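PDB 2IVF: ethylbenzene dehydrogenase alpha-subunit from Aromatoleum aromaticum, which belongs to the molybdopterin oxidoreductase family and, as the large cofactor-bearing subunit, holds a molybdenum atom, an iron/sulfur cluster and the ligands MGD and MD1. Local coordinates for residues 117-122 with 243-248; 507-512 with 531-536; 548-551 with 555-558; 575-580 with 818-823; 738-743 with 757-762. All coordinates share one frame; numbering follows the deposited sequence.

Contact 1 (117-122 with 243-248)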
# COMPACT_ATOMS: atom_id res chain seq x y z
N VAL A 117 14.57 15.29 21.91
CA VAL A 117 14.13 16.62 21.41
C VAL A 117 14.67 17.00 20.05
O VAL A 117 14.07 17.78 19.31
CB VAL A 117 14.53 17.74 22.41
CG1 VAL A 117 16.01 18.05 22.25
CG2 VAL A 117 13.66 19.00 22.17
N ASP A 118 15.85 16.47 19.72
CA ASP A 118 16.49 16.78 18.48
C ASP A 118 15.96 16.02 17.27
O ASP A 118 16.36 16.30 16.15
CB ASP A 118 18.01 16.51 18.60
CG ASP A 118 18.68 17.34 19.66
OD1 ASP A 118 18.39 18.56 19.75
OD2 ASP A 118 19.49 16.76 20.41
N TYR A 119 15.14 15.01 17.48
CA TYR A 119 14.72 14.15 16.41
C TYR A 119 13.23 14.37 16.09
O TYR A 119 12.49 14.97 16.89
CB TYR A 119 14.98 12.66 16.78
CG TYR A 119 16.46 12.30 16.73
CD1 TYR A 119 17.29 12.54 17.82
CD2 TYR A 119 17.01 11.70 15.60
CE1 TYR A 119 18.64 12.20 17.78
CE2 TYR A 119 18.38 11.36 15.55
CZ TYR A 119 19.18 11.61 16.68
OH TYR A 119 20.55 11.30 16.70
N VAL A 120 12.83 13.89 14.93
CA VAL A 120 11.46 13.93 14.50
C VAL A 120 10.73 12.76 15.13
O VAL A 120 11.28 11.65 15.26
CB VAL A 120 11.35 13.83 12.96
CG1 VAL A 120 9.86 13.78 12.52
CG2 VAL A 120 12.17 14.99 12.28
N ASP A 121 9.49 13.00 15.53
CA ASP A 121 8.66 11.93 16.06
C ASP A 121 8.18 11.00 14.96
O ASP A 121 8.54 11.16 13.77
CB ASP A 121 7.51 12.48 16.95
CG ASP A 121 6.47 13.32 16.17
OD1 ASP A 121 6.25 13.06 14.97
OD2 ASP A 121 5.87 14.29 16.76
N TYR A 122 7.48 9.95 15.37
CA TYR A 122 7.05 8.92 14.42
C TYR A 122 5.59 9.19 13.96
O TYR A 122 5.03 8.38 13.20
CB TYR A 122 7.13 7.53 15.03
CG TYR A 122 8.50 6.91 15.12
CD1 TYR A 122 9.38 7.32 16.09
CD2 TYR A 122 8.88 5.88 14.25
CE1 TYR A 122 10.65 6.74 16.20
CE2 TYR A 122 10.17 5.28 14.35
CZ TYR A 122 11.02 5.71 15.33
OH TYR A 122 12.27 5.16 15.48
N ASN A 243 17.11 6.94 12.35
CA ASN A 243 18.56 6.84 12.09
C ASN A 243 18.93 7.59 10.80
O ASN A 243 20.03 8.17 10.71
CB ASN A 243 18.99 5.40 11.96
CG ASN A 243 20.51 5.22 11.87
OD1 ASN A 243 21.25 5.74 12.70
ND2 ASN A 243 20.97 4.46 10.88
N LEU A 244 18.00 7.68 9.86
CA LEU A 244 18.25 8.45 8.63
C LEU A 244 18.51 9.91 8.90
O LEU A 244 19.19 10.58 8.14
CB LEU A 244 17.06 8.36 7.66
CG LEU A 244 16.66 7.05 7.00
CD1 LEU A 244 15.59 7.34 5.92
CD2 LEU A 244 17.88 6.30 6.45
N LEU A 245 18.00 10.42 10.02
CA LEU A 245 18.24 11.80 10.36
C LEU A 245 19.69 12.10 10.76
O LEU A 245 20.08 13.26 10.86
CB LEU A 245 17.32 12.21 11.45
CG LEU A 245 15.83 12.20 11.07
CD1 LEU A 245 14.99 12.45 12.33
CD2 LEU A 245 15.59 13.26 9.98
N ASP A 246 20.47 11.04 11.02
CA ASP A 246 21.88 11.13 11.27
C ASP A 246 22.80 10.81 10.07
O ASP A 246 24.01 10.85 10.21
CB ASP A 246 22.23 10.21 12.43
CG ASP A 246 21.73 10.75 13.77
OD1 ASP A 246 21.78 11.97 13.94
OD2 ASP A 246 21.34 9.94 14.64
N ALA A 247 22.22 10.47 8.92
CA ALA A 247 22.94 10.15 7.74
C ALA A 247 23.10 11.41 6.91
O ALA A 247 22.29 12.34 7.02
CB ALA A 247 22.19 9.07 6.96
N GLU A 248 24.21 11.51 6.19
CA GLU A 248 24.45 12.64 5.25
C GLU A 248 24.17 12.18 3.84
O GLU A 248 23.95 12.97 2.94
CB GLU A 248 25.90 13.11 5.39
CG GLU A 248 26.21 13.63 6.73
CD GLU A 248 27.68 13.92 6.92
OE1 GLU A 248 28.52 13.10 6.52
OE2 GLU A 248 27.97 14.98 7.51

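Contact 2 (507-512 with 531-536)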
# COMPACT_ATOMS: atom_id res chain seq x y z
N HIS A 507 16.94 -21.91 28.61
CA HIS A 507 17.99 -21.02 29.09
C HIS A 507 19.21 -21.83 29.56
O HIS A 507 20.33 -21.39 29.35
CB HIS A 507 17.45 -20.05 30.17
CG HIS A 507 16.81 -18.79 29.61
ND1 HIS A 507 16.20 -18.74 28.37
CD2 HIS A 507 16.70 -17.54 30.13
CE1 HIS A 507 15.73 -17.52 28.16
NE2 HIS A 507 16.04 -16.77 29.20
N GLN A 508 19.00 -23.02 30.13
CA GLN A 508 20.14 -23.89 30.48
C GLN A 508 20.77 -24.61 29.28
O GLN A 508 21.97 -24.85 29.26
CB GLN A 508 19.75 -24.91 31.57
CG GLN A 508 18.72 -25.94 31.15
CD GLN A 508 18.29 -26.85 32.30
OE1 GLN A 508 19.02 -26.99 33.29
NE2 GLN A 508 17.12 -27.46 32.19
N MET A 509 19.97 -24.94 28.27
CA MET A 509 20.45 -25.47 27.00
C MET A 509 21.33 -24.42 26.29
O MET A 509 22.40 -24.73 25.77
CB MET A 509 19.23 -25.86 26.13
CG MET A 509 19.50 -26.51 24.76
SD MET A 509 17.95 -26.74 23.81
CE MET A 509 18.57 -27.55 22.32
N ALA A 510 20.86 -23.17 26.29
CA ALA A 510 21.58 -22.04 25.71
C ALA A 510 22.98 -21.89 26.31
O ALA A 510 23.93 -21.61 25.59
CB ALA A 510 20.77 -20.76 25.91
N GLU A 511 23.09 -22.09 27.62
CA GLU A 511 24.37 -22.07 28.33
C GLU A 511 25.26 -23.25 27.90
O GLU A 511 26.44 -23.07 27.61
CB GLU A 511 24.15 -22.11 29.84
CG GLU A 511 23.51 -20.84 30.42
CD GLU A 511 23.09 -20.99 31.89
OE1 GLU A 511 23.23 -22.10 32.46
OE2 GLU A 511 22.60 -19.99 32.47
N GLY A 512 24.69 -24.45 27.88
CA GLY A 512 25.38 -25.60 27.33
C GLY A 512 26.08 -25.24 26.02
O GLY A 512 27.29 -25.43 25.87
N ILE A 531 24.60 -18.72 17.53
CA ILE A 531 24.48 -19.37 16.20
C ILE A 531 24.49 -20.91 16.27
O ILE A 531 23.68 -21.57 15.62
CB ILE A 531 25.60 -18.93 15.26
CG1 ILE A 531 25.48 -17.43 14.92
CG2 ILE A 531 25.58 -19.70 13.96
CD1 ILE A 531 26.76 -16.88 14.40
N GLU A 532 25.42 -21.49 17.02
CA GLU A 532 25.47 -22.94 17.15
C GLU A 532 24.15 -23.46 17.72
O GLU A 532 23.56 -24.40 17.19
CB GLU A 532 26.62 -23.36 18.04
CG GLU A 532 28.01 -22.98 17.49
CD GLU A 532 28.22 -23.45 16.05
OE1 GLU A 532 27.71 -24.53 15.69
OE2 GLU A 532 28.87 -22.73 15.27
N PHE A 533 23.70 -22.84 18.80
CA PHE A 533 22.39 -23.16 19.38
C PHE A 533 21.32 -23.10 18.30
O PHE A 533 20.48 -23.99 18.17
CB PHE A 533 22.07 -22.14 20.49
CG PHE A 533 20.66 -22.24 21.05
CD1 PHE A 533 20.39 -23.02 22.16
CD2 PHE A 533 19.62 -21.50 20.50
CE1 PHE A 533 19.11 -23.10 22.71
CE2 PHE A 533 18.32 -21.58 21.05
CZ PHE A 533 18.08 -22.38 22.15
N MET A 534 21.35 -22.04 17.52
CA MET A 534 20.30 -21.86 16.54
C MET A 534 20.32 -22.94 15.47
O MET A 534 19.26 -23.41 15.04
CB MET A 534 20.42 -20.49 15.88
CG MET A 534 19.97 -19.35 16.77
SD MET A 534 18.28 -19.53 17.39
CE MET A 534 17.38 -19.30 15.82
N LYS A 535 21.51 -23.33 15.04
CA LYS A 535 21.64 -24.37 14.05
C LYS A 535 20.95 -25.64 14.54
O LYS A 535 20.18 -26.24 13.80
CB LYS A 535 23.12 -24.64 13.71
CG LYS A 535 23.82 -23.45 13.07
CD LYS A 535 25.04 -23.83 12.22
CE LYS A 535 26.28 -24.13 13.05
NZ LYS A 535 27.50 -24.35 12.19
N VAL A 536 21.19 -26.01 15.79
CA VAL A 536 20.60 -27.22 16.35
C VAL A 536 19.11 -27.12 16.57
O VAL A 536 18.34 -27.93 16.07
CB VAL A 536 21.25 -27.59 17.66
CG1 VAL A 536 20.52 -28.76 18.30
CG2 VAL A 536 22.73 -27.90 17.41

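Contact 3 (548-551 with 555-558)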
# COMPACT_ATOMS: atom_id res chain seq x y z
N MET A 548 14.33 -27.82 -0.53
CA MET A 548 14.48 -29.26 -0.51
C MET A 548 13.19 -29.96 -0.88
O MET A 548 13.19 -30.79 -1.79
CB MET A 548 14.96 -29.79 0.85
CG MET A 548 16.30 -29.26 1.28
SD MET A 548 17.58 -29.45 0.01
CE MET A 548 19.01 -28.81 0.91
N TRP A 549 12.11 -29.65 -0.18
CA TRP A 549 10.87 -30.38 -0.39
C TRP A 549 10.29 -29.95 -1.77
O TRP A 549 9.74 -30.77 -2.48
CB TRP A 549 9.88 -30.18 0.77
CG TRP A 549 9.08 -28.95 0.69
CD1 TRP A 549 9.47 -27.69 0.92
CD2 TRP A 549 7.71 -28.90 0.33
NE1 TRP A 549 8.42 -26.81 0.70
CE2 TRP A 549 7.33 -27.54 0.33
CE3 TRP A 549 6.79 -29.87 -0.03
CZ2 TRP A 549 6.05 -27.13 0.03
CZ3 TRP A 549 5.51 -29.48 -0.34
CH2 TRP A 549 5.14 -28.12 -0.30
N LEU A 550 10.49 -28.68 -2.15
CA LEU A 550 10.03 -28.23 -3.46
C LEU A 550 10.71 -29.00 -4.56
O LEU A 550 10.05 -29.44 -5.52
CB LEU A 550 10.23 -26.74 -3.66
CG LEU A 550 9.37 -25.81 -2.79
CD1 LEU A 550 9.75 -24.36 -3.05
CD2 LEU A 550 7.85 -26.06 -3.00
N TYR A 551 12.02 -29.22 -4.39
CA TYR A 551 12.83 -29.99 -5.35
C TYR A 551 12.44 -31.45 -5.43
O TYR A 551 12.31 -31.98 -6.51
CB TYR A 551 14.33 -29.93 -4.95
CG TYR A 551 15.31 -30.63 -5.88
CD1 TYR A 551 15.82 -29.98 -7.01
CD2 TYR A 551 15.80 -31.92 -5.60
CE1 TYR A 551 16.76 -30.63 -7.86
CE2 TYR A 551 16.71 -32.52 -6.42
CZ TYR A 551 17.20 -31.87 -7.55
OH TYR A 551 18.10 -32.55 -8.32
N GLY A 555 8.26 -31.21 -7.87
CA GLY A 555 8.73 -31.29 -9.24
C GLY A 555 9.62 -30.15 -9.71
O GLY A 555 9.87 -30.03 -10.91
N TYR A 556 10.15 -29.37 -8.77
CA TYR A 556 10.98 -28.26 -9.13
C TYR A 556 12.36 -28.68 -9.57
O TYR A 556 13.08 -27.86 -10.12
CB TYR A 556 11.09 -27.23 -7.99
CG TYR A 556 9.91 -26.27 -7.89
CD1 TYR A 556 8.78 -26.59 -7.18
CD2 TYR A 556 9.95 -25.03 -8.52
CE1 TYR A 556 7.70 -25.67 -7.06
CE2 TYR A 556 8.92 -24.14 -8.41
CZ TYR A 556 7.80 -24.46 -7.70
OH TYR A 556 6.76 -23.56 -7.63
N ASP A 557 12.73 -29.95 -9.42
CA ASP A 557 14.00 -30.39 -9.96
C ASP A 557 14.04 -30.23 -11.49
O ASP A 557 15.11 -30.08 -12.09
CB ASP A 557 14.29 -31.87 -9.62
CG ASP A 557 13.26 -32.82 -10.20
OD1 ASP A 557 12.06 -32.61 -9.99
OD2 ASP A 557 13.63 -33.80 -10.82
N GLN A 558 12.86 -30.30 -12.11
CA GLN A 558 12.77 -30.20 -13.57
C GLN A 558 13.01 -28.77 -14.04
O GLN A 558 13.32 -28.58 -15.19
CB GLN A 558 11.40 -30.64 -14.09
CG GLN A 558 11.02 -32.04 -13.73
CD GLN A 558 9.50 -32.26 -13.81
OE1 GLN A 558 8.72 -31.65 -13.06
NE2 GLN A 558 9.09 -33.16 -14.69

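Contact 4 (575-580 with 818-823)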
# COMPACT_ATOMS: atom_id res chain seq x y z
N GLY A 575 21.04 -29.32 -8.74
CA GLY A 575 20.94 -30.67 -8.16
C GLY A 575 22.25 -31.43 -8.04
O GLY A 575 22.43 -32.27 -7.14
N ALA A 576 23.15 -31.15 -8.98
CA ALA A 576 24.51 -31.65 -8.94
C ALA A 576 25.29 -31.07 -7.76
O ALA A 576 25.99 -31.79 -7.05
CB ALA A 576 25.21 -31.36 -10.25
N TYR A 577 25.17 -29.76 -7.55
CA TYR A 577 25.70 -29.14 -6.35
C TYR A 577 25.05 -29.71 -5.08
O TYR A 577 25.74 -29.99 -4.11
CB TYR A 577 25.49 -27.63 -6.40
CG TYR A 577 26.53 -26.86 -7.21
CD1 TYR A 577 27.80 -26.60 -6.67
CD2 TYR A 577 26.24 -26.36 -8.47
CE1 TYR A 577 28.76 -25.85 -7.39
CE2 TYR A 577 27.19 -25.62 -9.20
CZ TYR A 577 28.45 -25.36 -8.67
OH TYR A 577 29.39 -24.64 -9.42
N LEU A 578 23.73 -29.92 -5.10
CA LEU A 578 23.04 -30.56 -3.97
C LEU A 578 23.61 -31.93 -3.62
O LEU A 578 23.90 -32.23 -2.46
CB LEU A 578 21.54 -30.70 -4.27
CG LEU A 578 20.64 -31.35 -3.22
CD1 LEU A 578 20.68 -30.65 -1.90
CD2 LEU A 578 19.24 -31.37 -3.76
N ASP A 579 23.76 -32.78 -4.64
CA ASP A 579 24.34 -34.10 -4.42
C ASP A 579 25.71 -34.03 -3.79
O ASP A 579 26.04 -34.84 -2.94
CB ASP A 579 24.41 -34.89 -5.72
CG ASP A 579 23.08 -35.50 -6.11
OD1 ASP A 579 22.04 -35.20 -5.45
OD2 ASP A 579 23.08 -36.26 -7.10
N GLU A 580 26.53 -33.09 -4.25
CA GLU A 580 27.88 -32.91 -3.73
C GLU A 580 27.81 -32.45 -2.27
O GLU A 580 28.54 -32.93 -1.41
CB GLU A 580 28.63 -31.88 -4.57
CG GLU A 580 30.08 -31.80 -4.20
CD GLU A 580 30.78 -30.58 -4.76
OE1 GLU A 580 30.31 -30.02 -5.76
OE2 GLU A 580 31.81 -30.19 -4.19
N HIS A 818 36.46 -20.45 -0.33
CA HIS A 818 35.83 -21.76 -0.44
C HIS A 818 35.92 -22.17 -1.90
O HIS A 818 35.67 -21.37 -2.80
CB HIS A 818 34.37 -21.60 0.03
CG HIS A 818 33.57 -22.86 0.09
ND1 HIS A 818 33.15 -23.53 -1.04
CD2 HIS A 818 33.07 -23.54 1.15
CE1 HIS A 818 32.46 -24.61 -0.67
NE2 HIS A 818 32.40 -24.63 0.65
N ASP A 819 36.23 -23.44 -2.14
CA ASP A 819 36.42 -23.99 -3.50
C ASP A 819 35.31 -23.67 -4.48
O ASP A 819 35.59 -23.31 -5.62
CB ASP A 819 36.61 -25.51 -3.43
CG ASP A 819 37.92 -25.90 -2.78
OD1 ASP A 819 38.86 -25.07 -2.74
OD2 ASP A 819 38.04 -27.07 -2.33
N TRP A 820 34.07 -23.77 -4.05
CA TRP A 820 32.94 -23.47 -4.93
C TRP A 820 32.97 -22.03 -5.40
O TRP A 820 32.69 -21.73 -6.57
CB TRP A 820 31.62 -23.72 -4.22
CG TRP A 820 31.26 -25.16 -4.01
CD1 TRP A 820 32.08 -26.21 -3.94
CD2 TRP A 820 29.96 -25.64 -3.70
NE1 TRP A 820 31.36 -27.36 -3.67
CE2 TRP A 820 30.04 -27.02 -3.51
CE3 TRP A 820 28.72 -25.02 -3.58
CZ2 TRP A 820 28.93 -27.80 -3.22
CZ3 TRP A 820 27.61 -25.79 -3.29
CH2 TRP A 820 27.73 -27.16 -3.11
N TYR A 821 33.25 -21.11 -4.48
CA TYR A 821 33.35 -19.69 -4.82
C TYR A 821 34.54 -19.32 -5.70
O TYR A 821 34.41 -18.57 -6.67
CB TYR A 821 33.32 -18.82 -3.55
CG TYR A 821 31.92 -18.73 -2.99
CD1 TYR A 821 31.31 -19.84 -2.41
CD2 TYR A 821 31.19 -17.55 -3.08
CE1 TYR A 821 30.04 -19.77 -1.92
CE2 TYR A 821 29.95 -17.48 -2.61
CZ TYR A 821 29.36 -18.57 -2.03
OH TYR A 821 28.11 -18.45 -1.57
N LEU A 822 35.69 -19.89 -5.37
CA LEU A 822 36.87 -19.77 -6.18
C LEU A 822 36.55 -20.21 -7.64
O LEU A 822 36.78 -19.46 -8.59
CB LEU A 822 37.97 -20.63 -5.57
CG LEU A 822 38.70 -20.11 -4.32
CD1 LEU A 822 39.78 -21.14 -3.83
CD2 LEU A 822 39.36 -18.79 -4.67
N GLU A 823 35.99 -21.42 -7.80
CA GLU A 823 35.72 -21.97 -9.14
C GLU A 823 34.63 -21.19 -9.90
O GLU A 823 34.71 -21.06 -11.10
CB GLU A 823 35.36 -23.45 -9.05
CG GLU A 823 36.60 -24.34 -8.82
CD GLU A 823 36.33 -25.84 -8.74
OE1 GLU A 823 35.16 -26.29 -8.93
OE2 GLU A 823 37.33 -26.57 -8.49
O HOH W 1 31.60 -23.89 -8.26

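Contact 5 (738-743 with 757-762)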
# COMPACT_ATOMS: atom_id res chain seq x y z
N ASP A 738 -5.28 -15.17 26.42
CA ASP A 738 -4.42 -16.00 27.24
C ASP A 738 -2.98 -15.92 26.73
O ASP A 738 -2.06 -15.68 27.51
CB ASP A 738 -4.84 -17.45 27.16
CG ASP A 738 -6.15 -17.74 27.85
OD1 ASP A 738 -6.57 -16.97 28.75
OD2 ASP A 738 -6.73 -18.78 27.49
N CYS A 739 -2.83 -16.11 25.42
CA CYS A 739 -1.54 -16.13 24.75
C CYS A 739 -0.85 -14.75 24.75
O CYS A 739 0.37 -14.69 24.88
CB CYS A 739 -1.70 -16.61 23.32
SG CYS A 739 -2.12 -18.36 23.25
N LEU A 740 -1.63 -13.68 24.65
CA LEU A 740 -1.13 -12.32 24.69
C LEU A 740 -0.53 -12.04 26.04
O LEU A 740 0.53 -11.46 26.13
CB LEU A 740 -2.22 -11.33 24.35
CG LEU A 740 -1.76 -9.87 24.22
CD1 LEU A 740 -0.57 -9.73 23.26
CD2 LEU A 740 -2.88 -8.95 23.78
N LYS A 741 -1.23 -12.38 27.11
CA LYS A 741 -0.72 -12.24 28.44
C LYS A 741 0.59 -13.01 28.60
O LYS A 741 1.51 -12.55 29.24
CB LYS A 741 -1.72 -12.75 29.43
CG LYS A 741 -3.00 -11.91 29.48
CD LYS A 741 -4.01 -12.53 30.43
CE LYS A 741 -5.05 -11.49 30.81
NZ LYS A 741 -6.01 -12.12 31.66
N GLU A 742 0.66 -14.22 28.04
CA GLU A 742 1.90 -14.99 28.09
C GLU A 742 3.03 -14.31 27.27
O GLU A 742 4.19 -14.29 27.71
CB GLU A 742 1.68 -16.41 27.57
CG GLU A 742 2.91 -17.27 27.62
CD GLU A 742 3.46 -17.47 28.99
OE1 GLU A 742 2.73 -17.31 29.99
OE2 GLU A 742 4.67 -17.80 29.07
N MET A 743 2.68 -13.77 26.12
CA MET A 743 3.67 -13.04 25.32
C MET A 743 4.17 -11.82 26.05
O MET A 743 5.32 -11.47 25.93
CB MET A 743 3.12 -12.62 24.00
CG MET A 743 2.93 -13.74 23.03
SD MET A 743 2.43 -13.09 21.47
CE MET A 743 2.69 -14.58 20.51
N TYR A 757 6.23 -3.93 33.23
CA TYR A 757 5.33 -3.56 32.16
C TYR A 757 4.34 -4.68 31.86
O TYR A 757 4.51 -5.47 30.93
CB TYR A 757 6.08 -3.17 30.91
CG TYR A 757 5.20 -2.39 29.98
CD1 TYR A 757 4.97 -1.03 30.20
CD2 TYR A 757 4.57 -3.02 28.90
CE1 TYR A 757 4.15 -0.29 29.35
CE2 TYR A 757 3.74 -2.30 28.04
CZ TYR A 757 3.53 -0.92 28.26
OH TYR A 757 2.69 -0.19 27.43
N THR A 758 3.27 -4.68 32.63
CA THR A 758 2.27 -5.71 32.62
C THR A 758 1.29 -5.53 31.48
O THR A 758 1.19 -4.47 30.86
CB THR A 758 1.47 -5.63 33.91
OG1 THR A 758 0.90 -4.32 34.01
CG2 THR A 758 2.37 -5.87 35.13
N TYR A 759 0.52 -6.58 31.26
CA TYR A 759 -0.56 -6.55 30.29
C TYR A 759 -1.57 -5.42 30.55
O TYR A 759 -2.07 -4.79 29.62
CB TYR A 759 -1.29 -7.90 30.30
CG TYR A 759 -2.43 -7.96 29.33
CD1 TYR A 759 -2.21 -7.85 27.96
CD2 TYR A 759 -3.73 -8.14 29.77
CE1 TYR A 759 -3.25 -7.92 27.05
CE2 TYR A 759 -4.80 -8.23 28.85
CZ TYR A 759 -4.55 -8.12 27.50
OH TYR A 759 -5.58 -8.17 26.59
N GLU A 760 -1.88 -5.20 31.83
CA GLU A 760 -2.72 -4.08 32.22
C GLU A 760 -2.15 -2.75 31.68
O GLU A 760 -2.89 -1.92 31.11
CB GLU A 760 -2.84 -4.05 33.73
CG GLU A 760 -3.69 -2.91 34.27
CD GLU A 760 -5.18 -3.20 34.22
OE1 GLU A 760 -5.60 -4.18 33.55
OE2 GLU A 760 -5.93 -2.43 34.89
N LYS A 761 -0.85 -2.55 31.80
CA LYS A 761 -0.26 -1.28 31.33
C LYS A 761 -0.32 -1.25 29.80
O LYS A 761 -0.68 -0.24 29.19
CB LYS A 761 1.19 -1.12 31.78
CG LYS A 761 1.40 -0.87 33.26
CD LYS A 761 2.83 -0.33 33.49
CE LYS A 761 3.26 -0.41 34.96
NZ LYS A 761 4.68 0.09 35.14
N PHE A 762 0.03 -2.37 29.19
CA PHE A 762 -0.00 -2.49 27.73
C PHE A 762 -1.39 -2.21 27.13
O PHE A 762 -1.49 -1.48 26.13
CB PHE A 762 0.45 -3.90 27.32
CG PHE A 762 0.75 -4.05 25.85
CD1 PHE A 762 1.52 -3.12 25.17
CD2 PHE A 762 0.31 -5.16 25.16
CE1 PHE A 762 1.82 -3.29 23.83
CE2 PHE A 762 0.60 -5.32 23.85
CZ PHE A 762 1.34 -4.39 23.18

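Contact 1 (117-122 with 243-248)
Tyr119 and Leu245 mark the nearest backbone approach, their CA atoms 7.4 Å apart, where the irregular segment 117-122 passes a short 3-10 turn that ends at Asp246. With the main chains this far apart, side chains make the junction. The Tyr119 ring lies alongside Leu245, the two side chains running in opposite directions, and its CD2 meets Leu245 CD1 at 3.9 Å. Beyond this apolar patch Tyr119 OH donates to Asp246 OD2 at 2.6 Å. The carboxylate oxygen receives it on its syn lone pair and lies in the plane of the tyrosine ring, although the carboxylate plane itself stands at 90° to the ring. Leu245 CD1 also touches Val120: CG2 lies 3.8 Å away and the backbone Val120 N 3.7 Å away. That methyl group thus helps to bury an amide for which the model offers no hydrogen-bonding partner. Val120 CG2 is directed there because it stands anti to the carbonyl carbon, while CG1 is anti to the backbone N. Helix 265-274 backs this small core, with His266 and Glu270 against Val120 and Phe267 against Leu245. Arg233 of the beta-subunit packs on Val120, and strand 249-253 follows directly after segment 243-248.

Contact 2 (507-512 with 531-536)
Phe533 packs against Met509 and Ala510, a compact example of how one aromatic side chain can bridge two successive helices. The close part of this surface contact is concentrated at two adjacent ring carbons, CD1 and CE1. Phe533 CD1 lies 3.9 Å from Ala510 CA, and Phe533 CE1 is 4.0 Å from Met509 SD. The ring therefore rests against the backbone of helix 504-520 as much as against its side chains; the methyl group Ala510 CB is slightly farther, 4.3 Å from Phe533 CE1. With its CG anti to the backbone N (chi1 172°), Phe533 reaches across from helix 526-540. Met509, also anti at its first torsion and extended beyond CG, crosses the phenylalanine at about a right angle. Its sulfur stands 5.2 Å from the Phe533 ring centroid and 62° off the ring normal, an oblique approach. Within its own helix, Phe533 has Met534 SD in the plane of the ring, at its edge.

The solvent side is looser. Met509, Ala510 and Phe533 all remain partly exposed, and Val536, exposed to solvent, points toward the other helix without making close contact with segment 507-512, packing instead on Phe513 farther along that helix. The arrangement is a Met-aromatic contact between consecutive helices joined by a short connection.

Contact 3 (548-551 with 555-558)
Leu550 and Tyr556 are linked first by their backbones. Tyr556 N donates to Leu550 O over 3.3 Å, with a fairly straight N-H...O angle of 161°; the donor is tilted 31° from the carbonyl plane. This bond spans the corner between helix 546-553 and the next helical turn, and Gly555 passes through the corner with a positive phi.

Apolar packing runs beside the bond. The Leu550 and Tyr556 side chains lie side by side and point the same way, with Leu550 CB 3.8 Å from Tyr556 CD1. The tyrosine hydroxyl finds its partner beyond the corner, in the carbonyl of Arg615, while Phe621 and Met620 of helix 617-625 press on Leu550 and Tyr556 respectively.

A CH-pi contact is the third component. Asp557 CB sits over one face of Tyr551, 3.6 Å from the ring centroid and displaced toward the rim, nearest to Tyr551 CE1 at 3.3 Å. With CG anti to the backbone N (chi1 -177°), the Tyr551 ring swings round so that this face meets Asp557, while its OH bonds to Asn561. Together these interactions form a tight helix-to-helix corner, turned at a glycine, with Tyr551 packed against Asp557 and Tyr556 against Leu550.

Contact 4 (575-580 with 818-823)
Trp820 and Tyr577 form a T-shaped, edge-to-face aromatic pair, the centre of a helix-helix contact that joins helix 574-583 to the first turn of helix 819-824. The edge of Tyr577 meets the face of the indole: the tyrosine ring and the six-membered ring of Trp820 have centroids 4.7 Å apart and planes at 62°, and Tyr577 CD1 approaches Trp820 CZ3 to 3.5 Å. His818 CE1 lies over the opposite face of the indole, so the ring is sandwiched. His818 is also the N-cap of the helix, its ND1 accepting from Trp820 N at 3.2 Å.

At the indole edge, Trp820 NE1 donates to Glu580 OE2 over 2.9 Å. The bond reaches the oxygen from above the carboxylate plane, 50° out of it. Glu580 CG stands anti to the backbone N (chi1 -172°) and the chain is extended beyond it, carrying the carboxylate out to the tryptophan. Lys584 pairs with the same OE2 and Lys572 with OE1, which probably keeps this glutamate ionised within a largely buried contact. A water completes the link on the tyrosine side: 2.6 Å from Tyr577 OH, it donates to the backbone oxygen Trp820 O at 3.0 Å.

Contact 5 (738-743 with 757-762)
Tyr759 meets two neighbours on helix 736-749, Leu740 at its edge and Lys741 over one face. Leu740 CD2 approaches the ring near its plane, 3.4 Å from Tyr759 CE1, with Leu740 CG 3.7 Å from the same carbon. Lys741 contributes its hydrocarbon chain: CG stands over the face, 4.0 Å from the Tyr759 centroid and 19° off the ring normal, a CH-pi contact, and farther along the chain Lys741 CE is 3.7 Å from Tyr759 CD2. The extended lysine passes at a slant over the ring, its CG and CE methylenes doing the packing.

The next shell fixes the tyrosine. Its CG is anti to the backbone N (chi1 180°), which sends the ring across to the other helix, where the hydroxyl bonds to Glu737, about one turn back from Leu740 and Lys741. Tyr759 also opens its own helix, whose N-cap is Thr758; the capping bond from Lys761 N to Thr758 OG1 is weak, at 3.3 Å.

Farther out, strand 659-661 lines the same region: His659 touches both Leu740 and Tyr759, and Met661 packs on Leu740 and Phe762. Helix 736-749 is thus contacted by that strand through Leu740, by helix 197-210 through Cys739 and Met743 and by helix 486-493 through Met743, while helix 759-765 meets the strand through Tyr759 and Phe762.

How the contacts relate
From the N terminus, contact 1 closes the first and long loop, bringing the loop before helix 134-137 to the approach of strand 249-253. Contacts 2 and 3 follow in series as local closures: contact 2 pairs neighbouring helices, and contact 3 turns the chain at the end of helix 546-553. Contact 4 then spans 238 residues, joining helix 574-583 to helix 819-824, and the short closure of contact 5, joining helix 736-749 to helix 759-765, falls entirely within that span, though their centres are about 49 Å apart. None cross. Contacts 3 and 4 touch directly, with Tyr551 packing on Gly575 and Leu578 and Met548 on Leu578, so the corner and the long closure pack directly on each other.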